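Beta 1-3 glucanase (Clostridium beijerinckii NCIMB 8052, PDB 5H4E) probably hydrolyses beta-1,3-glucans, being the glycoside hydrolase family 64 (GH64) domain of a clostridial beta-1,3-glucanase. Local coordinates at residues Glu281-Phe289 with Lys300-Asn308; Tyr234-Phe244 with Gly253-Phe262. All coordinates share one frame; numbering follows the deposited sequence.

Contact 1. Residues Glu281-Phe289 with Lys300-Asn308; sequences EVLLGNGIF and KAQVCAAFN
Cys304 lies squarely over the ring of Phe289: its CB stands 3.9 Å from the ring centroid and only 1° off the ring normal, a CH-pi contact centred on the face. The sulfur lies off-centre over the same face, in a sulfur-aromatic contact. With SG anti to the backbone N (chi1 -178°), the thiol also faces the end of helix 279-284, where Cys304 SG comes to 3.2 Å from Val282 O and has Gly285 CA as a further neighbour. Val303 approaches the Phe289 ring differently, Val303 CG1 meeting Phe289 CE1 near the ring plane at 3.9 Å. The contact packs the short helix 279-284 and the turn after it against the long helix 294-309. The chain leaves helix 279-284 at Gly285, which has positive phi, and returns through the 3-10 segment 288-289, so both the helix end and Phe289 face the same partner. One turn further along helix 294-309, Val282 crosses the Phe307 side chain at about a right angle, Val282 CG1 resting 3.8 Å from Phe307 CB, and Ile230 of helix 227-236 touches both residues. Asn308 supplies the main polar link. Its ND2 donates to Val282 O at 2.9 Å in a nearly straight bond (166°), with the acceptor close to the amide plane although the donor sits well above the carbonyl plane. The same nitrogen also donates to Cys304 O one turn back, while OD1 is bonded by Asn331 ND2; these bonds together fix the rotation of the amide. Toward the start of the segment 300-308, the extended Lys300 chain runs past the carbonyls of Ile288 and Phe289. NZ bonds to Asp290 O and Gly291 O, makes a weak bond to Ile288 O, and shares water 1 with that carbonyl.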
ATOM      1  N   GLU A 281      -3.478  15.354  -2.818  1.00 19.25           N
ATOM      2  CA  GLU A 281      -3.584  15.023  -1.409  1.00 18.17           C
ATOM      3  C   GLU A 281      -4.716  14.031  -1.147  1.00 18.73           C
ATOM      4  O   GLU A 281      -4.613  13.182  -0.256  1.00 20.08           O
ATOM      5  CB  GLU A 281      -3.769  16.292  -0.577  1.00 19.10           C
ATOM      6  CG  GLU A 281      -2.446  17.013  -0.375  1.00 22.36           C
ATOM      7  CD  GLU A 281      -2.587  18.414   0.181  1.00 27.53           C
ATOM      8  OE1 GLU A 281      -3.630  19.057  -0.055  1.00 25.54           O
ATOM      9  OE2 GLU A 281      -1.638  18.878   0.850  1.00 25.79           O
ATOM     10  N   VAL A 282      -5.795  14.135  -1.916  1.00 19.46           N
ATOM     11  CA  VAL A 282      -6.870  13.147  -1.818  1.00 19.54           C
ATOM     12  C   VAL A 282      -6.358  11.766  -2.232  1.00 17.76           C
ATOM     13  O   VAL A 282      -6.484  10.788  -1.487  1.00 18.39           O
ATOM     14  CB  VAL A 282      -8.080  13.554  -2.683  1.00 19.14           C
ATOM     15  CG1 VAL A 282      -9.052  12.371  -2.898  1.00 16.17           C
ATOM     16  CG2 VAL A 282      -8.794  14.737  -2.046  1.00 17.85           C
ATOM     17  N   LEU A 283      -5.750  11.697  -3.408  1.00 17.78           N
ATOM     18  CA  LEU A 283      -5.294  10.424  -3.963  1.00 19.09           C
ATOM     19  C   LEU A 283      -4.205   9.772  -3.138  1.00 21.21           C
ATOM     20  O   LEU A 283      -4.161   8.536  -3.013  1.00 21.03           O
ATOM     21  CB  LEU A 283      -4.805  10.632  -5.398  1.00 19.65           C
ATOM     22  CG  LEU A 283      -5.941  10.983  -6.349  1.00 19.50           C
ATOM     23  CD1 LEU A 283      -5.400  11.435  -7.680  1.00 16.97           C
ATOM     24  CD2 LEU A 283      -6.867   9.774  -6.513  1.00 18.38           C
ATOM     25  N   LEU A 284      -3.345  10.592  -2.541  1.00 21.12           N
ATOM     26  CA  LEU A 284      -2.168  10.075  -1.846  1.00 18.69           C
ATOM     27  C   LEU A 284      -2.296  10.029  -0.332  1.00 21.73           C
ATOM     28  O   LEU A 284      -1.561   9.300   0.332  1.00 23.46           O
ATOM     29  CB  LEU A 284      -0.949  10.907  -2.221  1.00 18.54           C
ATOM     30  CG  LEU A 284      -0.574  10.836  -3.700  1.00 20.49           C
ATOM     31  CD1 LEU A 284       0.524  11.846  -4.022  1.00 22.66           C
ATOM     32  CD2 LEU A 284      -0.148   9.436  -4.083  1.00 20.27           C
ATOM     33  N   GLY A 285      -3.212  10.812   0.223  1.00 19.22           N
ATOM     34  CA  GLY A 285      -3.429  10.811   1.657  1.00 21.44           C
ATOM     35  C   GLY A 285      -2.318  11.512   2.422  1.00 24.01           C
ATOM     36  O   GLY A 285      -2.139  11.287   3.617  1.00 25.19           O
ATOM     37  N   ASN A 286      -1.571  12.366   1.731  1.00 19.73           N
ATOM     38  CA  ASN A 286      -0.448  13.047   2.359  1.00 24.49           C
ATOM     39  C   ASN A 286      -0.736  14.537   2.524  1.00 26.29           C
ATOM     40  O   ASN A 286      -1.894  14.930   2.557  1.00 20.46           O
ATOM     41  CB  ASN A 286       0.829  12.812   1.552  1.00 27.07           C
ATOM     42  CG  ASN A 286       0.757  13.383   0.158  1.00 24.38           C
ATOM     43  OD1 ASN A 286      -0.292  13.820  -0.306  1.00 21.62           O
ATOM     44  ND2 ASN A 286       1.883  13.371  -0.528  1.00 29.93           N
ATOM     45  N   GLY A 287       0.298  15.366   2.650  1.00 26.71           N
ATOM     46  CA  GLY A 287       0.080  16.800   2.753  1.00 25.60           C
ATOM     47  C   GLY A 287      -0.732  17.159   3.986  1.00 24.16           C
ATOM     48  O   GLY A 287      -0.359  16.793   5.102  1.00 22.48           O
ATOM     49  N   ILE A 288      -1.863  17.839   3.790  1.00 25.66           N
ATOM     50  CA  ILE A 288      -2.683  18.262   4.921  1.00 26.95           C
ATOM     51  C   ILE A 288      -3.328  17.071   5.629  1.00 24.64           C
ATOM     52  O   ILE A 288      -3.753  17.178   6.782  1.00 25.19           O
ATOM     53  CB  ILE A 288      -3.780  19.283   4.494  1.00 26.43           C
ATOM     54  CG1 ILE A 288      -4.893  18.624   3.678  1.00 22.38           C
ATOM     55  CG2 ILE A 288      -3.155  20.426   3.711  1.00 25.93           C
ATOM     56  CD1 ILE A 288      -5.989  19.626   3.265  1.00 26.45           C
ATOM     57  N   PHE A 289      -3.363  15.921   4.956  1.00 26.00           N
ATOM     58  CA  PHE A 289      -3.886  14.701   5.566  1.00 25.83           C
ATOM     59  C   PHE A 289      -2.829  14.016   6.448  1.00 28.00           C
ATOM     60  O   PHE A 289      -3.114  13.006   7.101  1.00 28.24           O
ATOM     61  CB  PHE A 289      -4.396  13.743   4.481  1.00 25.33           C
ATOM     62  CG  PHE A 289      -5.661  14.211   3.800  1.00 23.31           C
ATOM     63  CD1 PHE A 289      -6.766  14.596   4.550  1.00 24.36           C
ATOM     64  CD2 PHE A 289      -5.735  14.291   2.412  1.00 21.29           C
ATOM     65  CE1 PHE A 289      -7.936  15.026   3.932  1.00 22.12           C
ATOM     66  CE2 PHE A 289      -6.889  14.715   1.785  1.00 24.91           C
ATOM     67  CZ  PHE A 289      -8.001  15.093   2.549  1.00 22.79           C
ATOM     68  N   LYS A 300      -8.626  12.835   9.601  1.00 20.70           N
ATOM     69  CA  LYS A 300      -8.021  12.987   8.274  1.00 20.44           C
ATOM     70  C   LYS A 300      -8.166  11.706   7.442  1.00 20.04           C
ATOM     71  O   LYS A 300      -8.396  11.766   6.232  1.00 18.79           O
ATOM     72  CB  LYS A 300      -6.541  13.381   8.404  1.00 23.76           C
ATOM     73  CG  LYS A 300      -6.350  14.811   8.904  1.00 24.13           C
ATOM     74  CD  LYS A 300      -4.891  15.149   9.193  1.00 24.78           C
ATOM     75  CE  LYS A 300      -4.806  16.477   9.927  1.00 26.70           C
ATOM     76  NZ  LYS A 300      -3.408  17.007  10.000  1.00 26.18           N
ATOM     77  N   ALA A 301      -8.053  10.554   8.100  1.00 21.72           N
ATOM     78  CA  ALA A 301      -8.187   9.267   7.417  1.00 21.04           C
ATOM     79  C   ALA A 301      -9.606   9.101   6.865  1.00 20.57           C
ATOM     80  O   ALA A 301      -9.811   8.689   5.717  1.00 17.05           O
ATOM     81  CB  ALA A 301      -7.845   8.124   8.367  1.00 22.07           C
ATOM     82  N   GLN A 302     -10.586   9.426   7.696  1.00 19.83           N
ATOM     83  CA  GLN A 302     -11.977   9.291   7.291  1.00 21.13           C
ATOM     84  C   GLN A 302     -12.315  10.248   6.158  1.00 19.65           C
ATOM     85  O   GLN A 302     -12.995   9.870   5.207  1.00 19.35           O
ATOM     86  CB  GLN A 302     -12.886   9.537   8.479  1.00 20.02           C
ATOM     87  CG  GLN A 302     -12.757   8.485   9.539  1.00 21.04           C
ATOM     88  CD  GLN A 302     -13.720   7.341   9.320  1.00 27.60           C
ATOM     89  OE1 GLN A 302     -14.527   7.369   8.384  1.00 28.77           O
ATOM     90  NE2 GLN A 302     -13.668   6.339  10.198  1.00 26.68           N
ATOM     91  N   VAL A 303     -11.843  11.485   6.259  1.00 19.44           N
ATOM     92  CA  VAL A 303     -12.163  12.496   5.254  1.00 21.05           C
ATOM     93  C   VAL A 303     -11.486  12.148   3.925  1.00 18.50           C
ATOM     94  O   VAL A 303     -12.105  12.191   2.859  1.00 17.56           O
ATOM     95  CB  VAL A 303     -11.754  13.908   5.743  1.00 23.31           C
ATOM     96  CG1 VAL A 303     -11.820  14.917   4.617  1.00 18.67           C
ATOM     97  CG2 VAL A 303     -12.668  14.340   6.920  1.00 21.50           C
ATOM     98  N   CYS A 304     -10.223  11.756   3.981  1.00 17.47           N
ATOM     99  CA  CYS A 304      -9.541  11.351   2.758  1.00 17.76           C
ATOM    100  C   CYS A 304     -10.258  10.177   2.073  1.00 16.43           C
ATOM    101  O   CYS A 304     -10.521  10.204   0.866  1.00 15.08           O
ATOM    102  CB  CYS A 304      -8.089  10.975   3.061  1.00 20.46           C
ATOM    103  SG  CYS A 304      -7.141  10.525   1.600  1.00 21.91           S
ATOM    104  N   ALA A 305     -10.570   9.147   2.851  1.00 17.08           N
ATOM    105  CA  ALA A 305     -11.257   7.976   2.314  1.00 16.81           C
ATOM    106  C   ALA A 305     -12.611   8.375   1.738  1.00 16.16           C
ATOM    107  O   ALA A 305     -13.018   7.860   0.699  1.00 14.47           O
ATOM    108  CB  ALA A 305     -11.426   6.908   3.389  1.00 16.99           C
ATOM    109  N   ALA A 306     -13.303   9.307   2.394  1.00 15.36           N
ATOM    110  CA  ALA A 306     -14.639   9.689   1.917  1.00 16.01           C
ATOM    111  C   ALA A 306     -14.559  10.466   0.598  1.00 16.24           C
ATOM    112  O   ALA A 306     -15.434  10.342  -0.275  1.00 16.29           O
ATOM    113  CB  ALA A 306     -15.374  10.507   2.984  1.00 18.12           C
ATOM    114  N   PHE A 307     -13.505  11.257   0.438  1.00 15.66           N
ATOM    115  CA  PHE A 307     -13.267  11.900  -0.847  1.00 15.59           C
ATOM    116  C   PHE A 307     -13.026  10.867  -1.930  1.00 16.45           C
ATOM    117  O   PHE A 307     -13.694  10.903  -2.961  1.00 17.06           O
ATOM    118  CB  PHE A 307     -12.099  12.879  -0.768  1.00 15.36           C
ATOM    119  CG  PHE A 307     -12.515  14.266  -0.366  1.00 17.61           C
ATOM    120  CD1 PHE A 307     -13.330  15.021  -1.195  1.00 21.22           C
ATOM    121  CD2 PHE A 307     -12.091  14.818   0.838  1.00 18.30           C
ATOM    122  CE1 PHE A 307     -13.720  16.313  -0.830  1.00 20.43           C
ATOM    123  CE2 PHE A 307     -12.491  16.106   1.208  1.00 17.93           C
ATOM    124  CZ  PHE A 307     -13.291  16.844   0.364  1.00 18.59           C
ATOM    125  N   ASN A 308     -12.107   9.928  -1.701  1.00 15.61           N
ATOM    126  CA  ASN A 308     -11.854   8.892  -2.701  1.00 15.38           C
ATOM    127  C   ASN A 308     -13.097   8.082  -3.069  1.00 17.01           C
ATOM    128  O   ASN A 308     -13.268   7.679  -4.228  1.00 17.15           O
ATOM    129  CB  ASN A 308     -10.769   7.932  -2.217  1.00 16.16           C
ATOM    130  CG  ASN A 308      -9.388   8.516  -2.370  1.00 17.10           C
ATOM    131  OD1 ASN A 308      -8.814   8.491  -3.456  1.00 20.32           O
ATOM    132  ND2 ASN A 308      -8.867   9.089  -1.298  1.00 17.03           N
TER
HETATM  133  O   HOH W   1      -3.884  19.323   8.381  1.00 23.75           O

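Contact 2. Residues Tyr234-Phe244 with Gly253-Phe262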
ATOM      1  N   TYR A 234     -16.249  21.661   0.510  1.00 19.63           N
ATOM      2  CA  TYR A 234     -15.852  22.708   1.459  1.00 22.58           C
ATOM      3  C   TYR A 234     -16.861  23.875   1.536  1.00 24.34           C
ATOM      4  O   TYR A 234     -17.081  24.446   2.607  1.00 23.86           O
ATOM      5  CB  TYR A 234     -14.459  23.226   1.112  1.00 24.88           C
ATOM      6  CG  TYR A 234     -13.383  22.495   1.864  1.00 22.49           C
ATOM      7  CD1 TYR A 234     -13.269  21.105   1.787  1.00 28.54           C
ATOM      8  CD2 TYR A 234     -12.488  23.181   2.676  1.00 25.30           C
ATOM      9  CE1 TYR A 234     -12.267  20.424   2.490  1.00 24.43           C
ATOM     10  CE2 TYR A 234     -11.494  22.513   3.378  1.00 26.60           C
ATOM     11  CZ  TYR A 234     -11.386  21.142   3.282  1.00 27.63           C
ATOM     12  OH  TYR A 234     -10.396  20.497   3.986  1.00 23.02           O
ATOM     13  N   SER A 235     -17.483  24.201   0.409  1.00 22.04           N
ATOM     14  CA  SER A 235     -18.501  25.252   0.361  1.00 25.58           C
ATOM     15  C   SER A 235     -19.742  24.821   1.142  1.00 25.24           C
ATOM     16  O   SER A 235     -20.296  25.585   1.947  1.00 24.66           O
ATOM     17  CB  SER A 235     -18.851  25.573  -1.096  1.00 25.99           C
ATOM     18  OG  SER A 235     -19.891  26.534  -1.202  1.00 34.18           O
ATOM     19  N   TYR A 236     -20.158  23.578   0.918  1.00 21.80           N
ATOM     20  CA  TYR A 236     -21.309  23.007   1.598  1.00 21.48           C
ATOM     21  C   TYR A 236     -21.131  23.005   3.116  1.00 24.49           C
ATOM     22  O   TYR A 236     -22.005  23.475   3.841  1.00 22.89           O
ATOM     23  CB  TYR A 236     -21.569  21.583   1.086  1.00 18.09           C
ATOM     24  CG  TYR A 236     -22.827  20.968   1.650  1.00 17.54           C
ATOM     25  CD1 TYR A 236     -24.077  21.295   1.119  1.00 19.32           C
ATOM     26  CD2 TYR A 236     -22.774  20.082   2.723  1.00 19.33           C
ATOM     27  CE1 TYR A 236     -25.243  20.745   1.643  1.00 19.45           C
ATOM     28  CE2 TYR A 236     -23.938  19.520   3.255  1.00 21.58           C
ATOM     29  CZ  TYR A 236     -25.165  19.855   2.707  1.00 21.76           C
ATOM     30  OH  TYR A 236     -26.316  19.307   3.234  1.00 25.48           O
ATOM     31  N   TYR A 237     -19.987  22.503   3.591  1.00 20.12           N
ATOM     32  CA  TYR A 237     -19.764  22.313   5.021  1.00 23.09           C
ATOM     33  C   TYR A 237     -19.325  23.602   5.724  1.00 21.81           C
ATOM     34  O   TYR A 237     -19.049  23.598   6.920  1.00 21.55           O
ATOM     35  CB  TYR A 237     -18.744  21.175   5.261  1.00 23.47           C
ATOM     36  CG  TYR A 237     -19.368  19.793   5.105  1.00 21.08           C
ATOM     37  CD1 TYR A 237     -20.527  19.457   5.800  1.00 22.16           C
ATOM     38  CD2 TYR A 237     -18.841  18.852   4.221  1.00 23.59           C
ATOM     39  CE1 TYR A 237     -21.126  18.216   5.648  1.00 21.34           C
ATOM     40  CE2 TYR A 237     -19.430  17.598   4.069  1.00 23.95           C
ATOM     41  CZ  TYR A 237     -20.574  17.288   4.789  1.00 23.41           C
ATOM     42  OH  TYR A 237     -21.184  16.065   4.655  1.00 22.10           O
ATOM     43  N   ALA A 238     -19.287  24.709   4.992  1.00 22.51           N
ATOM     44  CA  ALA A 238     -19.140  26.012   5.635  1.00 24.63           C
ATOM     45  C   ALA A 238     -20.386  26.337   6.459  1.00 31.69           C
ATOM     46  O   ALA A 238     -20.306  27.004   7.489  1.00 31.91           O
ATOM     47  CB  ALA A 238     -18.886  27.092   4.610  1.00 25.49           C
ATOM     48  N   THR A 239     -21.540  25.845   6.014  1.00 29.00           N
ATOM     49  CA  THR A 239     -22.788  26.145   6.702  1.00 28.79           C
ATOM     50  C   THR A 239     -23.593  24.907   7.103  1.00 30.61           C
ATOM     51  O   THR A 239     -24.691  25.029   7.640  1.00 35.12           O
ATOM     52  CB  THR A 239     -23.669  27.047   5.837  1.00 29.62           C
ATOM     53  OG1 THR A 239     -23.877  26.430   4.560  1.00 33.38           O
ATOM     54  CG2 THR A 239     -22.995  28.389   5.621  1.00 32.71           C
ATOM     55  N   HIS A 240     -23.063  23.719   6.833  1.00 23.32           N
ATOM     56  CA  HIS A 240     -23.670  22.486   7.318  1.00 26.49           C
ATOM     57  C   HIS A 240     -22.662  21.720   8.164  1.00 25.06           C
ATOM     58  O   HIS A 240     -21.462  21.934   8.036  1.00 26.97           O
ATOM     59  CB  HIS A 240     -24.172  21.617   6.161  1.00 20.65           C
ATOM     60  CG  HIS A 240     -25.181  22.297   5.289  1.00 25.06           C
ATOM     61  ND1 HIS A 240     -24.827  23.176   4.289  1.00 26.20           N
ATOM     62  CD2 HIS A 240     -26.537  22.253   5.287  1.00 29.11           C
ATOM     63  CE1 HIS A 240     -25.917  23.638   3.700  1.00 27.45           C
ATOM     64  NE2 HIS A 240     -26.967  23.090   4.285  1.00 30.95           N
ATOM     65  N   GLU A 241     -23.155  20.837   9.028  1.00 23.93           N
ATOM     66  CA  GLU A 241     -22.288  20.008   9.863  1.00 26.00           C
ATOM     67  C   GLU A 241     -22.008  18.668   9.209  1.00 27.53           C
ATOM     68  O   GLU A 241     -22.908  18.034   8.648  1.00 24.84           O
ATOM     69  CB  GLU A 241     -22.902  19.763  11.246  1.00 25.89           C
ATOM     70  CG  GLU A 241     -22.812  20.940  12.207  1.00 30.90           C
ATOM     71  CD  GLU A 241     -21.390  21.223  12.671  1.00 30.98           C
ATOM     72  OE1 GLU A 241     -20.747  20.317  13.257  1.00 30.13           O
ATOM     73  OE2 GLU A 241     -20.928  22.364  12.467  1.00 29.62           O
ATOM     74  N   LEU A 242     -20.751  18.252   9.283  1.00 22.78           N
ATOM     75  CA  LEU A 242     -20.347  16.904   8.910  1.00 21.50           C
ATOM     76  C   LEU A 242     -20.208  16.106  10.189  1.00 23.73           C
ATOM     77  O   LEU A 242     -19.294  16.342  10.976  1.00 25.38           O
ATOM     78  CB  LEU A 242     -19.026  16.928   8.132  1.00 23.10           C
ATOM     79  CG  LEU A 242     -18.317  15.609   7.830  1.00 24.80           C
ATOM     80  CD1 LEU A 242     -19.269  14.638   7.209  1.00 29.78           C
ATOM     81  CD2 LEU A 242     -17.168  15.879   6.871  1.00 22.24           C
ATOM     82  N   THR A 243     -21.117  15.172  10.410  1.00 23.27           N
ATOM     83  CA  THR A 243     -21.110  14.405  11.643  1.00 25.29           C
ATOM     84  C   THR A 243     -20.992  12.925  11.365  1.00 28.67           C
ATOM     85  O   THR A 243     -21.773  12.371  10.587  1.00 27.16           O
ATOM     86  CB  THR A 243     -22.374  14.660  12.460  1.00 25.92           C
ATOM     87  OG1 THR A 243     -22.498  16.069  12.692  1.00 26.46           O
ATOM     88  CG2 THR A 243     -22.310  13.923  13.790  1.00 28.08           C
ATOM     89  N   PHE A 244     -20.007  12.289  11.993  1.00 29.34           N
ATOM     90  CA  PHE A 244     -19.812  10.866  11.800  1.00 28.48           C
ATOM     91  C   PHE A 244     -19.351  10.183  13.083  1.00 32.33           C
ATOM     92  O   PHE A 244     -18.822  10.817  14.002  1.00 30.15           O
ATOM     93  CB  PHE A 244     -18.820  10.608  10.658  1.00 29.09           C
ATOM     94  CG  PHE A 244     -17.382  10.902  11.005  1.00 27.36           C
ATOM     95  CD1 PHE A 244     -16.851  12.170  10.810  1.00 27.12           C
ATOM     96  CD2 PHE A 244     -16.552   9.897  11.489  1.00 28.30           C
ATOM     97  CE1 PHE A 244     -15.518  12.433  11.114  1.00 28.76           C
ATOM     98  CE2 PHE A 244     -15.222  10.156  11.794  1.00 27.44           C
ATOM     99  CZ  PHE A 244     -14.710  11.424  11.612  1.00 26.86           C
ATOM    100  N   GLY A 253     -17.870  18.300  12.270  1.00 23.44           N
ATOM    101  CA  GLY A 253     -16.999  19.303  11.698  1.00 23.58           C
ATOM    102  C   GLY A 253     -17.700  20.313  10.823  1.00 24.53           C
ATOM    103  O   GLY A 253     -18.824  20.082  10.366  1.00 23.12           O
ATOM    104  N   HIS A 254     -17.029  21.441  10.599  1.00 22.41           N
ATOM    105  CA  HIS A 254     -17.507  22.475   9.694  1.00 22.92           C
ATOM    106  C   HIS A 254     -16.317  23.256   9.162  1.00 27.27           C
ATOM    107  O   HIS A 254     -15.262  23.297   9.789  1.00 26.72           O
ATOM    108  CB  HIS A 254     -18.521  23.412  10.383  1.00 28.65           C
ATOM    109  CG  HIS A 254     -17.981  24.129  11.586  1.00 27.60           C
ATOM    110  ND1 HIS A 254     -16.976  23.614  12.374  1.00 32.47           N
ATOM    111  CD2 HIS A 254     -18.332  25.307  12.152  1.00 30.24           C
ATOM    112  CE1 HIS A 254     -16.718  24.452  13.364  1.00 28.96           C
ATOM    113  NE2 HIS A 254     -17.532  25.484  13.254  1.00 26.10           N
ATOM    114  N   VAL A 255     -16.481  23.857   7.992  1.00 22.75           N
ATOM    115  CA  VAL A 255     -15.392  24.605   7.382  1.00 21.74           C
ATOM    116  C   VAL A 255     -15.442  26.036   7.896  1.00 27.28           C
ATOM    117  O   VAL A 255     -16.468  26.714   7.775  1.00 25.83           O
ATOM    118  CB  VAL A 255     -15.473  24.573   5.849  1.00 25.16           C
ATOM    119  CG1 VAL A 255     -14.463  25.529   5.217  1.00 23.43           C
ATOM    120  CG2 VAL A 255     -15.286  23.138   5.334  1.00 22.84           C
ATOM    121  N   VAL A 256     -14.345  26.469   8.510  1.00 25.85           N
ATOM    122  CA  VAL A 256     -14.190  27.838   8.980  1.00 28.51           C
ATOM    123  C   VAL A 256     -13.003  28.431   8.255  1.00 29.16           C
ATOM    124  O   VAL A 256     -11.865  28.029   8.492  1.00 31.16           O
ATOM    125  CB  VAL A 256     -13.956  27.922  10.496  1.00 26.43           C
ATOM    126  CG1 VAL A 256     -13.949  29.383  10.937  1.00 28.48           C
ATOM    127  CG2 VAL A 256     -15.012  27.137  11.241  1.00 28.67           C
ATOM    128  N   GLY A 257     -13.265  29.361   7.347  1.00 27.78           N
ATOM    129  CA  GLY A 257     -12.235  29.839   6.450  1.00 30.29           C
ATOM    130  C   GLY A 257     -11.803  28.720   5.522  1.00 35.18           C
ATOM    131  O   GLY A 257     -12.598  28.237   4.715  1.00 35.10           O
ATOM    132  N   ASN A 258     -10.546  28.299   5.642  1.00 34.68           N
ATOM    133  CA  ASN A 258     -10.015  27.231   4.796  1.00 31.08           C
ATOM    134  C   ASN A 258      -9.753  25.954   5.584  1.00 30.56           C
ATOM    135  O   ASN A 258      -9.291  24.955   5.026  1.00 31.41           O
ATOM    136  CB  ASN A 258      -8.723  27.686   4.108  1.00 37.26           C
ATOM    137  CG  ASN A 258      -8.809  27.604   2.595  1.00 42.69           C
ATOM    138  OD1 ASN A 258      -9.892  27.727   2.011  1.00 44.49           O
ATOM    139  ND2 ASN A 258      -7.670  27.376   1.953  1.00 45.75           N
ATOM    140  N   ASP A 259     -10.030  26.003   6.882  1.00 28.39           N
ATOM    141  CA  ASP A 259      -9.850  24.862   7.767  1.00 26.00           C
ATOM    142  C   ASP A 259     -11.126  24.059   7.931  1.00 28.99           C
ATOM    143  O   ASP A 259     -12.221  24.621   7.903  1.00 27.31           O
ATOM    144  CB  ASP A 259      -9.390  25.310   9.156  1.00 29.06           C
ATOM    145  CG  ASP A 259      -8.058  26.017   9.132  1.00 30.81           C
ATOM    146  OD1 ASP A 259      -7.234  25.712   8.244  1.00 30.97           O
ATOM    147  OD2 ASP A 259      -7.840  26.869  10.014  1.00 33.15           O
ATOM    148  N   PHE A 260     -10.967  22.754   8.141  1.00 26.25           N
ATOM    149  CA  PHE A 260     -12.073  21.879   8.497  1.00 23.37           C
ATOM    150  C   PHE A 260     -11.917  21.590   9.974  1.00 24.52           C
ATOM    151  O   PHE A 260     -10.999  20.873  10.367  1.00 25.87           O
ATOM    152  CB  PHE A 260     -12.061  20.568   7.692  1.00 23.52           C
ATOM    153  CG  PHE A 260     -13.432  20.104   7.248  1.00 24.55           C
ATOM    154  CD1 PHE A 260     -13.698  19.846   5.912  1.00 23.80           C
ATOM    155  CD2 PHE A 260     -14.472  20.024   8.161  1.00 24.36           C
ATOM    156  CE1 PHE A 260     -14.959  19.421   5.515  1.00 26.23           C
ATOM    157  CE2 PHE A 260     -15.742  19.625   7.771  1.00 25.31           C
ATOM    158  CZ  PHE A 260     -15.990  19.326   6.450  1.00 21.70           C
ATOM    159  N   VAL A 261     -12.800  22.156  10.794  1.00 23.99           N
ATOM    160  CA  VAL A 261     -12.672  22.081  12.250  1.00 23.55           C
ATOM    161  C   VAL A 261     -13.696  21.155  12.908  1.00 25.31           C
ATOM    162  O   VAL A 261     -14.904  21.279  12.689  1.00 24.80           O
ATOM    163  CB  VAL A 261     -12.809  23.490  12.877  1.00 24.34           C
ATOM    164  CG1 VAL A 261     -12.163  23.523  14.249  1.00 24.96           C
ATOM    165  CG2 VAL A 261     -12.197  24.535  11.948  1.00 26.80           C
ATOM    166  N   PHE A 262     -13.204  20.235  13.730  1.00 19.21           N
ATOM    167  CA  PHE A 262     -14.051  19.234  14.356  1.00 23.19           C
ATOM    168  C   PHE A 262     -14.032  19.306  15.877  1.00 24.79           C
ATOM    169  O   PHE A 262     -13.090  19.809  16.497  1.00 25.47           O
ATOM    170  CB  PHE A 262     -13.630  17.814  13.934  1.00 25.41           C
ATOM    171  CG  PHE A 262     -13.864  17.503  12.474  1.00 21.94           C
ATOM    172  CD1 PHE A 262     -13.033  18.032  11.497  1.00 25.65           C
ATOM    173  CD2 PHE A 262     -14.899  16.656  12.086  1.00 24.51           C
ATOM    174  CE1 PHE A 262     -13.230  17.737  10.166  1.00 21.93           C
ATOM    175  CE2 PHE A 262     -15.108  16.361  10.750  1.00 24.79           C
ATOM    176  CZ  PHE A 262     -14.279  16.904   9.788  1.00 21.18           C
TER
HETATM  177  O   HOH W   2     -17.884  28.799   8.213  1.00 32.28           O
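Leu242 and Gly253 form an antiparallel hydrogen-bonded pair in the beta hairpin of strands 242-246 and 249-256, part of a four-stranded antiparallel sheet. The pairing is reciprocal: Leu242 N donates to Gly253 O in a nearly straight bond, and Gly253 N returns a 2.7 Å bond to Leu242 O. A further backbone bond, Val255 N to Tyr237 O, fastens strand 249-256 to the chain just beyond helix 227-236.

The tight part is the aromatic cluster of Tyr234, Tyr237 and Phe260. Phe260 turns its edge to the face of Tyr234, with the planes at 86° and Phe260 CD1 3.7 Å from Tyr234 CZ. Val255 CG2 lies over a face of Tyr234 too, making a CH-pi contact, and also covers a face of Phe260. Phe260 CZ reaches Tyr237 CB at 3.5 Å and has Leu242 CD2 at 3.7 Å, so CZ of Phe260 is held between the side chains of Tyr237 and Leu242. Tyr237 meets Phe260 obliquely, whereas Leu242 CB stands over one face of the Tyr237 ring. The two phenol oxygens bond elsewhere, Tyr234 OH to Gly275 O and Tyr237 OH to Met312 O.

The exposed side is more loosely joined. Ala238 and Val255 offer their carbonyls to water 2, which donates to both. The Glu241 chain, bent at chi2 (-69°), runs alongside His254 and points the same way, its carboxylate 53° from the imidazole plane; Glu241 OE2 comes to 3.4 Å from His254 CB, while OE1 bonds to Ser252 OG and Tyr269 OH. The imidazole is held by the neighbouring strand 259-264: ND1 donates to Val261 O, which lies in the ring plane, while His254 N reaches that oxygen from the opposite face of the carbonyl plane.

How the contacts relate
Contact 1 is the more interior of the two, its centre about 14 Å from the centre of the chain against about 29 Å for contact 2, and none of its touching residues is exposed. Contact 2 has both a buried aromatic side and an exposed rim. Polar links in contact 1 run from side chains to carbonyls, beside the packing of Phe289; in contact 2 backbone bonds join the segments, beside an aromatic cluster. The two meet directly: Gln302 CG packs 3.7 Å from Phe244 CE2, Val303 packs on Phe262 and Phe307 on Tyr234. Helix 294-309 therefore packs against the sheet, and helix 227-236, which supplies Tyr234 to contact 2, also touches Val282 and Phe307 through Ile230.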